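Local coordinates for alpha,alpha-trehalose-phosphate synthase (UDP-forming) (Burkholderia multivorans, PDB 5UOF), which belongs to glycosyltransferase family 20 and has the two-domain GT-B architecture, each domain built round a largely parallel beta-sheet flanked by helices, at residues G44-G49 / T71-G76; L12-N17 / D38-T43. All coordinates share one frame; numbering follows the deposited sequence.

Contact 1: G44-G49 / T71-G76; sequences GGVWFG and TYATVG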
loop_
_atom_site.group_PDB
_atom_site.type_symbol
_atom_site.label_atom_id
_atom_site.label_comp_id
_atom_site.label_asym_id
_atom_site.label_seq_id
_atom_site.Cartn_x
_atom_site.Cartn_y
_atom_site.Cartn_z
ATOM N N GLY A 44 -37.904 10.269 -15.068
ATOM C CA GLY A 44 -38.738 9.093 -15.244
ATOM C C GLY A 44 -37.905 7.848 -15.478
ATOM O O GLY A 44 -38.182 7.049 -16.382
ATOM N N GLY A 45 -36.866 7.681 -14.664
ATOM C CA GLY A 45 -35.848 6.681 -14.907
ATOM C C GLY A 45 -36.147 5.330 -14.287
ATOM O O GLY A 45 -37.259 5.031 -13.849
ATOM N N VAL A 46 -35.110 4.492 -14.270
ATOM C CA VAL A 46 -35.181 3.119 -13.790
ATOM C C VAL A 46 -34.025 2.896 -12.821
ATOM O O VAL A 46 -32.892 3.302 -13.098
ATOM C CB VAL A 46 -35.112 2.106 -14.952
ATOM C CG1 VAL A 46 -35.296 0.678 -14.448
ATOM C CG2 VAL A 46 -36.151 2.441 -16.022
ATOM N N TRP A 47 -34.316 2.274 -11.684
ATOM C CA TRP A 47 -33.304 1.785 -10.757
ATOM C C TRP A 47 -33.293 0.269 -10.879
ATOM O O TRP A 47 -34.318 -0.382 -10.638
ATOM C CB TRP A 47 -33.607 2.225 -9.323
ATOM C CG TRP A 47 -32.470 2.061 -8.336
ATOM C CD1 TRP A 47 -31.324 1.339 -8.493
ATOM C CD2 TRP A 47 -32.404 2.646 -7.032
ATOM N NE1 TRP A 47 -30.543 1.442 -7.359
ATOM C CE2 TRP A 47 -31.188 2.243 -6.452
ATOM C CE3 TRP A 47 -33.260 3.482 -6.302
ATOM C CZ2 TRP A 47 -30.805 2.644 -5.174
ATOM C CZ3 TRP A 47 -32.878 3.880 -5.035
ATOM C CH2 TRP A 47 -31.660 3.457 -4.483
ATOM N N PHE A 48 -32.158 -0.272 -11.305
ATOM C CA PHE A 48 -31.981 -1.689 -11.568
ATOM C C PHE A 48 -31.012 -2.277 -10.557
ATOM O O PHE A 48 -29.978 -1.674 -10.260
ATOM C CB PHE A 48 -31.464 -1.902 -13.000
ATOM C CG PHE A 48 -31.036 -3.310 -13.296
ATOM C CD1 PHE A 48 -31.958 -4.252 -13.746
ATOM C CD2 PHE A 48 -29.709 -3.685 -13.170
ATOM C CE1 PHE A 48 -31.556 -5.546 -14.030
ATOM C CE2 PHE A 48 -29.303 -4.978 -13.456
ATOM C CZ PHE A 48 -30.229 -5.908 -13.884
ATOM N N GLY A 49 -31.351 -3.449 -10.029
ATOM C CA GLY A 49 -30.462 -4.127 -9.108
ATOM C C GLY A 49 -31.176 -5.241 -8.365
ATOM O O GLY A 49 -32.298 -5.629 -8.703
ATOM N N THR A 71 -39.313 3.709 -12.168
ATOM C CA THR A 71 -39.467 2.272 -12.325
ATOM C C THR A 71 -38.362 1.563 -11.557
ATOM O O THR A 71 -37.192 1.959 -11.625
ATOM C CB THR A 71 -39.436 1.873 -13.803
ATOM O OG1 THR A 71 -40.479 2.569 -14.498
ATOM C CG2 THR A 71 -39.645 0.379 -13.961
ATOM N N TYR A 72 -38.736 0.534 -10.805
ATOM C CA TYR A 72 -37.782 -0.306 -10.095
ATOM C C TYR A 72 -37.760 -1.665 -10.782
ATOM O O TYR A 72 -38.782 -2.362 -10.820
ATOM C CB TYR A 72 -38.154 -0.424 -8.619
ATOM C CG TYR A 72 -38.253 0.926 -7.930
ATOM C CD1 TYR A 72 -37.139 1.502 -7.329
ATOM C CD2 TYR A 72 -39.450 1.631 -7.902
ATOM C CE1 TYR A 72 -37.214 2.732 -6.706
ATOM C CE2 TYR A 72 -39.532 2.869 -7.283
ATOM C CZ TYR A 72 -38.410 3.412 -6.687
ATOM O OH TYR A 72 -38.480 4.641 -6.067
ATOM N N ALA A 73 -36.609 -2.015 -11.353
ATOM C CA ALA A 73 -36.415 -3.244 -12.117
ATOM C C ALA A 73 -35.460 -4.131 -11.335
ATOM O O ALA A 73 -34.262 -3.840 -11.255
ATOM C CB ALA A 73 -35.862 -2.944 -13.509
ATOM N N THR A 74 -35.977 -5.211 -10.754
ATOM C CA THR A 74 -35.209 -5.969 -9.776
ATOM C C THR A 74 -35.220 -7.457 -10.095
ATOM O O THR A 74 -36.172 -7.986 -10.681
ATOM C CB THR A 74 -35.748 -5.753 -8.350
ATOM O OG1 THR A 74 -37.132 -6.139 -8.292
ATOM C CG2 THR A 74 -35.634 -4.288 -7.953
ATOM N N VAL A 75 -34.137 -8.121 -9.699
ATOM C CA VAL A 75 -34.020 -9.570 -9.759
ATOM C C VAL A 75 -33.629 -10.073 -8.379
ATOM O O VAL A 75 -33.005 -9.358 -7.587
ATOM C CB VAL A 75 -32.985 -10.048 -10.807
ATOM C CG1 VAL A 75 -33.393 -9.622 -12.210
ATOM C CG2 VAL A 75 -31.605 -9.529 -10.472
ATOM N N GLY A 76 -34.021 -11.312 -8.083
ATOM C CA GLY A 76 -33.377 -12.045 -7.018
ATOM C C GLY A 76 -32.041 -12.583 -7.485
ATOM O O GLY A 76 -31.688 -12.497 -8.660
#

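Contact 2: L12-N17 / D38-T43; sequences LIVVSN and DALQET. With EDO (1,2-ethanediol), chain Q.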
loop_
_atom_site.group_PDB
_atom_site.type_symbol
_atom_site.label_atom_id
_atom_site.label_comp_id
_atom_site.label_asym_id
_atom_site.label_seq_id
_atom_site.Cartn_x
_atom_site.Cartn_y
_atom_site.Cartn_z
ATOM N N LEU A 12 -32.580 8.388 -16.730
ATOM C CA LEU A 12 -31.433 7.939 -15.959
ATOM C C LEU A 12 -31.682 6.504 -15.520
ATOM O O LEU A 12 -32.738 6.196 -14.959
ATOM C CB LEU A 12 -31.211 8.837 -14.743
ATOM C CG LEU A 12 -30.012 8.453 -13.870
ATOM C CD1 LEU A 12 -28.712 8.604 -14.650
ATOM C CD2 LEU A 12 -30.003 9.289 -12.583
ATOM N N ILE A 13 -30.721 5.631 -15.795
ATOM C CA ILE A 13 -30.756 4.243 -15.364
ATOM C C ILE A 13 -29.695 4.104 -14.283
ATOM O O ILE A 13 -28.498 4.151 -14.577
ATOM C CB ILE A 13 -30.489 3.273 -16.529
ATOM C CG1 ILE A 13 -31.334 3.652 -17.758
ATOM C CG2 ILE A 13 -30.693 1.807 -16.098
ATOM C CD1 ILE A 13 -32.838 3.552 -17.579
ATOM N N VAL A 14 -30.122 3.964 -13.035
ATOM C CA VAL A 14 -29.204 3.720 -11.929
ATOM C C VAL A 14 -29.029 2.217 -11.768
ATOM O O VAL A 14 -30.013 1.471 -11.710
ATOM C CB VAL A 14 -29.728 4.358 -10.632
ATOM C CG1 VAL A 14 -28.964 3.817 -9.430
ATOM C CG2 VAL A 14 -29.616 5.882 -10.697
ATOM N N VAL A 15 -27.776 1.771 -11.699
ATOM C CA VAL A 15 -27.441 0.368 -11.481
ATOM C C VAL A 15 -26.613 0.296 -10.200
ATOM O O VAL A 15 -25.537 0.906 -10.116
ATOM C CB VAL A 15 -26.666 -0.219 -12.672
ATOM C CG1 VAL A 15 -26.262 -1.663 -12.401
ATOM C CG2 VAL A 15 -27.493 -0.126 -13.951
ATOM N N SER A 16 -27.113 -0.432 -9.197
ATOM C CA SER A 16 -26.400 -0.529 -7.924
ATOM C C SER A 16 -26.691 -1.867 -7.253
ATOM O O SER A 16 -27.408 -2.717 -7.790
ATOM C CB SER A 16 -26.775 0.622 -6.990
ATOM O OG SER A 16 -28.088 0.460 -6.477
ATOM N N ASN A 17 -26.154 -2.029 -6.038
ATOM C CA ASN A 17 -26.196 -3.322 -5.356
ATOM C C ASN A 17 -27.617 -3.701 -4.971
ATOM O O ASN A 17 -27.998 -4.872 -5.075
ATOM C CB ASN A 17 -25.331 -3.305 -4.091
ATOM C CG ASN A 17 -23.863 -3.076 -4.373
ATOM O OD1 ASN A 17 -23.332 -3.524 -5.385
ATOM N ND2 ASN A 17 -23.196 -2.376 -3.464
ATOM N N ASP A 38 -33.975 12.208 -6.749
ATOM C CA ASP A 38 -34.415 13.403 -7.467
ATOM C C ASP A 38 -34.144 13.286 -8.962
ATOM O O ASP A 38 -34.954 13.734 -9.784
ATOM C CB ASP A 38 -33.733 14.647 -6.904
ATOM C CG ASP A 38 -34.428 15.193 -5.669
ATOM O OD1 ASP A 38 -35.423 14.581 -5.220
ATOM O OD2 ASP A 38 -33.983 16.239 -5.150
ATOM N N ALA A 39 -33.001 12.696 -9.334
ATOM C CA ALA A 39 -32.678 12.520 -10.745
ATOM C C ALA A 39 -33.539 11.436 -11.381
ATOM O O ALA A 39 -33.971 11.570 -12.534
ATOM C CB ALA A 39 -31.194 12.193 -10.906
ATOM N N LEU A 40 -33.793 10.343 -10.658
ATOM C CA LEU A 40 -34.692 9.320 -11.196
ATOM C C LEU A 40 -36.099 9.871 -11.387
ATOM O O LEU A 40 -36.740 9.625 -12.418
ATOM C CB LEU A 40 -34.721 8.094 -10.287
ATOM C CG LEU A 40 -33.441 7.248 -10.260
ATOM C CD1 LEU A 40 -33.507 6.248 -9.123
ATOM C CD2 LEU A 40 -33.236 6.534 -11.596
ATOM N N GLN A 41 -36.597 10.623 -10.395
ATOM C CA GLN A 41 -37.939 11.194 -10.499
ATOM C C GLN A 41 -38.026 12.186 -11.650
ATOM O O GLN A 41 -39.006 12.196 -12.403
ATOM C CB GLN A 41 -38.325 11.879 -9.189
ATOM C CG GLN A 41 -38.638 10.952 -8.034
ATOM C CD GLN A 41 -38.767 11.710 -6.716
ATOM O OE1 GLN A 41 -39.225 11.165 -5.710
ATOM N NE2 GLN A 41 -38.357 12.977 -6.722
ATOM N N GLU A 42 -37.008 13.032 -11.794
ATOM C CA GLU A 42 -37.027 14.077 -12.811
ATOM C C GLU A 42 -37.018 13.493 -14.222
ATOM O O GLU A 42 -37.690 14.020 -15.120
ATOM C CB GLU A 42 -35.832 15.000 -12.592
ATOM C CG GLU A 42 -35.597 16.045 -13.650
ATOM C CD GLU A 42 -34.322 16.825 -13.383
ATOM O OE1 GLU A 42 -33.781 16.705 -12.262
ATOM O OE2 GLU A 42 -33.855 17.550 -14.286
ATOM N N THR A 43 -36.268 12.406 -14.435
ATOM C CA THR A 43 -36.107 11.803 -15.756
ATOM C C THR A 43 -37.050 10.636 -16.020
ATOM O O THR A 43 -36.985 10.053 -17.106
ATOM C CB THR A 43 -34.661 11.325 -15.955
ATOM O OG1 THR A 43 -34.390 10.230 -15.068
ATOM C CG2 THR A 43 -33.680 12.458 -15.681
HETATM C C1 EDO Q . -30.528 16.546 -12.675
HETATM O O1 EDO Q . -29.428 17.416 -12.383
HETATM C C2 EDO Q . -30.766 15.597 -11.510
HETATM O O2 EDO Q . -31.658 16.171 -10.541
#

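Contact 1: G44-G49 / T71-G76
Parallel pairing of two neighbouring strands in the large mixed sheet joins Val46, Trp47 and Phe48 to Thr71, Tyr72 and Ala73. Five backbone hydrogen bonds alternate between the strands, from Thr71 N to Gly45 O at the start to Val75 N to Gly49 O at the far end. In the middle Ala73 offers both polar groups to 44-49, its N bonding Trp47 O at 2.9 Å and its O accepting from Gly49 N at 3.2 Å. On one face the small methyl of Ala73 touches two larger neighbours: Val46 CG1 lies 3.8 Å from Ala73 CB, and the CD1 corner of Phe48 is 4.1 Å from that CB. Beta-branched Val46 and Thr71 suit the extended backbone and lie side by side. On the other face the indole of Trp47 and the phenol of Tyr72 cross obliquely, Trp47 CE3 meeting the edge of the tyrosine ring at CE1, 4.0 Å away. Trp47 NE1 is hydrogen-bonded to Ser16 OG of strand 12-16. Gly49, with phi 165°, has a backbone where a CB would strike the preceding carbonyl oxygen; there the chain turns a corner. Parallel neighbouring strands of this kind build the Rossmann-like domains of GT-B proteins.

Contact 2: L12-N17 / D38-T43
Strand 12-16 and the helical segment 38-43 run roughly antiparallel, at 145° between their directions and 8.4 Å apart at the closest approach of their axes, the CA atoms of Leu12 and Leu40 being the nearest pair. Leu12 N donates to Thr43 OG1 at 3.1 Å, and the N-H points almost straight at the oxygen (163°). Thr43 OG1 in turn donates to Ala39 O at 2.9 Å; its chi1 of 67° sets it between the backbone N and the carbonyl carbon. The hydroxyl thus relays between strand and helix, and Ala39 O is gripped from opposite faces of its plane by Thr43 OG1 and Thr43 N. Threonine suits this buried place because one short side chain both accepts and donates. Around it the packing is aliphatic. Leu12 CD2 reaches the methyl of Ala39, 3.6 Å from CB, while Leu40 CD2 rests 3.4 Å from Leu12 O and 3.8 Å from Val14 CG2, the Val14 and Leu40 side chains crossing at about a right angle. Between this helix and Asp455 of helix 450-472, 1,2-ethanediol, probably from the crystallisation liquor, donates through O2 to Glu42 OE1. Helix 450-472 packs on Ala39, Glu42 and Thr43, and strands 46-48 and 135-139 flank strand 12-16 in the sheet.

In the fold
From the N terminus, strand 12-16 comes first, and contact 2 closes when helix 32-43 returns against it. The chain then turns through Gly44 and Gly45 into strand 46-48, completing a right-handed beta-alpha-beta unit, and contact 1 closes later, after strand 63-67, when strand 70-77 lies down beside 46-48. The two closures follow in series, neither nested nor crossed. Strand 46-48 is the element between them, pairing with 12-16 along one edge and 70-77 along the other. The centres of the two contacts lie about 9 Å apart, and Trp47 spans them, bonding Ser16 while touching Met37 of the helix. Together they tie one flank of the mixed sheet to its covering helix.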